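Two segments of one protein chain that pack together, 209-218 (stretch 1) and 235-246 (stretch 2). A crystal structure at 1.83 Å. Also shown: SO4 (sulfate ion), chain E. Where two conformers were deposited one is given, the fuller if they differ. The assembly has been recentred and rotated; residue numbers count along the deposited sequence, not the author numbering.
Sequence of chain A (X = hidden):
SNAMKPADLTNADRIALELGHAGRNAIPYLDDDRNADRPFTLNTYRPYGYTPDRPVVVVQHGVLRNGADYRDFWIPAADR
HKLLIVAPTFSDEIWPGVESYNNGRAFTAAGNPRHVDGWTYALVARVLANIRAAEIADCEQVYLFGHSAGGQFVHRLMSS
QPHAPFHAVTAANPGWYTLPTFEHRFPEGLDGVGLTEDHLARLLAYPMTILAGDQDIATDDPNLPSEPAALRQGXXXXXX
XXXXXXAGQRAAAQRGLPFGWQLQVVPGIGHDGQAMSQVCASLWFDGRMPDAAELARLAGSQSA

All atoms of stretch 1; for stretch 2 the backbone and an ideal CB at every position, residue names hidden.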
# COMPACT_ATOMS: atom_id res chain seq x y z
N THR A 209 4.72 -8.92 -2.69
CA THR A 209 4.55 -9.04 -4.15
C THR A 209 4.72 -7.64 -4.76
O THR A 209 4.09 -6.66 -4.33
CB THR A 209 3.15 -9.57 -4.54
OG1 THR A 209 2.93 -10.82 -3.90
CG2 THR A 209 2.99 -9.76 -6.05
N ILE A 210 5.56 -7.57 -5.79
CA ILE A 210 5.60 -6.42 -6.63
C ILE A 210 4.77 -6.78 -7.82
O ILE A 210 5.13 -7.71 -8.57
CB ILE A 210 7.02 -6.10 -7.06
CG1 ILE A 210 7.88 -5.84 -5.79
CG2 ILE A 210 7.00 -4.96 -8.10
CD1 ILE A 210 9.43 -6.11 -6.13
N LEU A 211 3.62 -6.10 -7.99
CA LEU A 211 2.70 -6.48 -9.07
C LEU A 211 2.83 -5.45 -10.19
O LEU A 211 2.53 -4.25 -9.98
CB LEU A 211 1.27 -6.54 -8.59
CG LEU A 211 0.17 -7.21 -9.40
CD1 LEU A 211 0.42 -8.73 -9.65
CD2 LEU A 211 -1.21 -7.05 -8.67
N ALA A 212 3.27 -5.91 -11.35
CA ALA A 212 3.67 -4.99 -12.43
C ALA A 212 2.93 -5.31 -13.74
O ALA A 212 3.09 -6.40 -14.29
CB ALA A 212 5.20 -5.00 -12.62
N GLY A 213 2.13 -4.36 -14.26
CA GLY A 213 1.47 -4.55 -15.55
C GLY A 213 2.50 -4.37 -16.64
O GLY A 213 3.27 -3.40 -16.63
N ASP A 214 2.55 -5.31 -17.58
CA ASP A 214 3.57 -5.23 -18.64
C ASP A 214 3.25 -4.26 -19.77
O ASP A 214 4.05 -4.05 -20.68
CB ASP A 214 3.99 -6.62 -19.14
CG ASP A 214 2.94 -7.31 -20.02
OD1 ASP A 214 1.92 -6.68 -20.42
OD2 ASP A 214 3.18 -8.51 -20.34
N GLN A 215 2.06 -3.66 -19.69
CA GLN A 215 1.66 -2.57 -20.54
C GLN A 215 1.75 -1.20 -19.79
O GLN A 215 1.33 -0.18 -20.32
CB GLN A 215 0.23 -2.79 -21.07
CG GLN A 215 0.05 -4.04 -21.97
CD GLN A 215 1.06 -4.10 -23.10
OE1 GLN A 215 1.92 -4.98 -23.12
NE2 GLN A 215 1.00 -3.13 -24.03
N ASP A 216 2.34 -1.17 -18.58
CA ASP A 216 2.54 0.13 -17.91
C ASP A 216 3.86 0.69 -18.42
O ASP A 216 4.90 0.70 -17.72
CB ASP A 216 2.49 -0.02 -16.37
CG ASP A 216 2.23 1.31 -15.64
OD1 ASP A 216 2.45 2.41 -16.21
OD2 ASP A 216 1.81 1.27 -14.47
N ILE A 217 3.81 1.11 -19.69
CA ILE A 217 5.03 1.41 -20.44
C ILE A 217 4.93 2.75 -21.16
O ILE A 217 5.81 3.07 -21.94
CB ILE A 217 5.41 0.27 -21.47
CG1 ILE A 217 4.26 0.03 -22.49
CG2 ILE A 217 5.85 -1.03 -20.72
CD1 ILE A 217 4.68 -0.70 -23.77
N ALA A 218 3.90 3.53 -20.86
CA ALA A 218 3.80 4.89 -21.39
C ALA A 218 4.85 5.79 -20.71
O ALA A 218 5.11 5.64 -19.49
CB ALA A 218 2.38 5.43 -21.18
N UNK A 235 12.72 3.84 -17.88
CA UNK A 235 11.89 4.80 -18.64
C UNK A 235 10.39 4.81 -18.30
O UNK A 235 9.69 5.76 -18.68
CB UNK A 235 12.04 4.50 -20.13
N UNK A 236 9.91 3.78 -17.59
CA UNK A 236 8.49 3.58 -17.35
C UNK A 236 8.32 2.70 -16.12
O UNK A 236 9.31 2.14 -15.63
CB UNK A 236 7.81 2.96 -18.57
N UNK A 237 7.09 2.54 -15.63
CA UNK A 237 6.91 1.92 -14.33
C UNK A 237 7.28 0.45 -14.41
O UNK A 237 7.76 -0.11 -13.44
CB UNK A 237 5.47 2.09 -13.84
N UNK A 238 7.01 -0.18 -15.55
CA UNK A 238 7.26 -1.62 -15.67
C UNK A 238 8.79 -1.87 -15.54
O UNK A 238 9.22 -2.76 -14.78
CB UNK A 238 6.72 -2.15 -17.00
N UNK A 239 9.61 -1.08 -16.26
CA UNK A 239 11.08 -1.18 -16.07
C UNK A 239 11.50 -0.94 -14.62
O UNK A 239 12.39 -1.62 -14.11
CB UNK A 239 11.80 -0.17 -16.97
N UNK A 240 10.88 0.05 -13.97
CA UNK A 240 11.27 0.38 -12.62
C UNK A 240 10.97 -0.74 -11.65
O UNK A 240 11.74 -0.95 -10.67
CB UNK A 240 10.57 1.66 -12.17
N UNK A 241 9.86 -1.44 -11.88
CA UNK A 241 9.47 -2.60 -11.06
C UNK A 241 10.57 -3.69 -11.12
O UNK A 241 11.02 -4.20 -10.10
CB UNK A 241 8.13 -3.17 -11.54
N UNK A 242 11.09 -3.96 -12.31
CA UNK A 242 12.15 -4.96 -12.48
C UNK A 242 13.45 -4.50 -11.82
O UNK A 242 14.19 -5.29 -11.24
CB UNK A 242 12.39 -5.24 -13.97
N UNK A 243 13.72 -3.21 -11.92
CA UNK A 243 14.91 -2.59 -11.34
C UNK A 243 14.84 -2.77 -9.81
O UNK A 243 15.84 -3.16 -9.21
CB UNK A 243 15.01 -1.11 -11.72
N UNK A 244 13.69 -2.48 -9.20
CA UNK A 244 13.52 -2.60 -7.74
C UNK A 244 13.74 -4.03 -7.25
O UNK A 244 14.49 -4.29 -6.28
CB UNK A 244 12.12 -2.13 -7.33
N UNK A 245 13.07 -4.95 -7.93
CA UNK A 245 13.23 -6.37 -7.67
C UNK A 245 14.70 -6.83 -7.69
O UNK A 245 15.16 -7.47 -6.77
CB UNK A 245 12.43 -7.17 -8.70
N UNK A 246 15.44 -6.47 -8.73
CA UNK A 246 16.85 -6.88 -8.80
C UNK A 246 17.70 -6.20 -7.71
O UNK A 246 18.63 -6.82 -7.16
CB UNK A 246 17.42 -6.55 -10.18
S SO4 E . 2.82 7.32 -9.56
O1 SO4 E . 3.14 6.29 -8.58
O2 SO4 E . 3.69 8.47 -9.27
O3 SO4 E . 3.03 6.96 -10.93
O4 SO4 E . 1.50 7.89 -9.37

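Strand 209-213 and helix 237-246 run nearly antiparallel (151° between their directions, closest approach 8.0 Å), so the start of the helix meets the turn after the strand and its later turns meet Ile210.

Position 235 has phi/psi of -75/-15, and its ideal CB has no atom of stretch 1 within 5.5 Å. Many residues would fit, proline among them since phi is suitable; it is Pro235.

Position 236 is extended (-158/172) and immediately precedes the helix, an N-cap site where Ser, Thr, Asp or Asn are common. Its CB points toward stretch 1, 3.7 Å from Ile217 CA, so a flat side chain could also cover the isoleucine. The residue is His236: Ile217 CG2 lies 3.8 Å from the centroid of the ring of His236, 8° off its normal, a CH-pi contact.

At 237 the ideal CB is 3.8 Å from Asp216 CG. A carboxylate so near favours a basic or hydrogen-bonding side chain, and the sulfate beyond favours length and positive charge. Arg237 meets both: NH2 forms a salt bridge with Asp216 OD1 (3.2 Å), while NE and NH1 each donate to SO4 O3 at 2.7 Å. Water 1 accepts a hydrogen bond from Arg237 N at 3.0 Å and lies 3.0 Å from Asp216 OD1.

Position 238 is anchored by its backbone, whose N donates to Asp216 O (3.2 Å, 148°). Its CB, 3.7 Å from Gly213 O, points toward the turn, where Asp214 offers aliphatic CA and CB atoms; Leu, Met or an aromatic would suit. Tyr238, with chi1 of 177°, lays its ring against Asp214, whose CA sits 3.7 Å from the centroid of the Tyr238 ring and 5° off the normal. Ala212 CB approaches the ring edge, 4.0 Å from Tyr238 CD1.

Positions 239 and 240 have nothing of stretch 1 near CB and leave the choice wide; they are Ala239 and Arg240.

At 241 the CB points straight at the strand, 3.6 Å from Ala212 CB and 4.0 Å from Ile210 CG2. Such close approach favours a small apolar residue, and Ala241 makes these two contacts with its methyl.

Positions 242 and 243 are unconstrained by stretch 1: Arg242 and His243.

At 244 the CB points toward the strand but remains 5.0 Å from Ile210 CD1, inviting a larger apolar or aromatic group. Tyr244 brings CD2 to 3.6 Å from Ile210 CD1.

Position 245 has its CB 4.1 Å from Ile210 CD1; aliphatic or aromatic residues would serve. Tyr245 presents its ring edge to that methyl.

Position 246 is out of reach, and polar residues would do: Glu246.

Stretch 2 235-246: PHRYARARHYYE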
# COMPACT_ATOMS: atom_id res chain seq x y z
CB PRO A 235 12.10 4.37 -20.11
CG PRO A 235 12.50 2.91 -20.02
CD PRO A 235 13.18 2.70 -18.69
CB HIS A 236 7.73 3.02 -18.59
CG HIS A 236 8.40 1.83 -19.23
ND1 HIS A 236 8.66 0.66 -18.55
CD2 HIS A 236 8.88 1.65 -20.49
CE1 HIS A 236 9.28 -0.19 -19.36
NE2 HIS A 236 9.44 0.39 -20.54
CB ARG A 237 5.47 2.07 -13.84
CG ARG A 237 5.02 3.56 -13.70
CD ARG A 237 3.67 3.65 -13.04
NE ARG A 237 3.24 5.05 -12.86
CZ ARG A 237 2.73 5.82 -13.82
NH1 ARG A 237 2.35 7.06 -13.52
NH2 ARG A 237 2.56 5.35 -15.06
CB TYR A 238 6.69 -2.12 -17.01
CG TYR A 238 6.95 -3.59 -17.31
CD1 TYR A 238 6.64 -4.59 -16.37
CD2 TYR A 238 7.43 -3.98 -18.57
CE1 TYR A 238 6.86 -5.93 -16.64
CE2 TYR A 238 7.66 -5.34 -18.87
CZ TYR A 238 7.36 -6.30 -17.90
OH TYR A 238 7.60 -7.64 -18.20
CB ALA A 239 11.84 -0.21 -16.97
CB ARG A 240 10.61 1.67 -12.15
CG ARG A 240 11.02 2.81 -13.01
CD ARG A 240 10.44 4.17 -12.58
NE ARG A 240 10.86 5.17 -13.58
CZ ARG A 240 10.37 6.40 -13.69
NH1 ARG A 240 9.41 6.81 -12.87
NH2 ARG A 240 10.80 7.21 -14.64
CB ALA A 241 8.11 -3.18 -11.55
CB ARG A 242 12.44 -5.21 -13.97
CG ARG A 242 11.24 -5.62 -14.82
CD ARG A 242 11.73 -6.53 -16.02
NE ARG A 242 11.74 -7.90 -15.50
CZ ARG A 242 10.82 -8.84 -15.74
NH1 ARG A 242 10.93 -10.04 -15.16
NH2 ARG A 242 9.80 -8.62 -16.57
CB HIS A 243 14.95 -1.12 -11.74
CG HIS A 243 16.18 -0.38 -11.30
ND1 HIS A 243 16.29 0.20 -10.05
CD2 HIS A 243 17.33 -0.10 -11.95
CE1 HIS A 243 17.47 0.80 -9.94
NE2 HIS A 243 18.12 0.63 -11.08
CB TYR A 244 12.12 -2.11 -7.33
CG TYR A 244 11.83 -2.14 -5.85
CD1 TYR A 244 12.58 -1.37 -4.92
CD2 TYR A 244 10.72 -2.88 -5.38
CE1 TYR A 244 12.24 -1.39 -3.53
CE2 TYR A 244 10.38 -2.85 -4.04
CZ TYR A 244 11.15 -2.11 -3.14
OH TYR A 244 10.77 -2.11 -1.81
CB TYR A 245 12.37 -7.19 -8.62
CG TYR A 245 12.48 -8.68 -8.35
CD1 TYR A 245 11.84 -9.26 -7.24
CD2 TYR A 245 13.23 -9.50 -9.19
CE1 TYR A 245 11.94 -10.64 -7.02
CE2 TYR A 245 13.34 -10.89 -8.94
CZ TYR A 245 12.69 -11.42 -7.87
OH TYR A 245 12.80 -12.77 -7.64
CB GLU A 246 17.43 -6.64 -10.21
CG GLU A 246 16.77 -7.47 -11.34
CD GLU A 246 16.72 -6.73 -12.68
OE1 GLU A 246 16.46 -7.36 -13.74
OE2 GLU A 246 16.92 -5.50 -12.67
O HOH W 1 4.93 3.95 -17.07
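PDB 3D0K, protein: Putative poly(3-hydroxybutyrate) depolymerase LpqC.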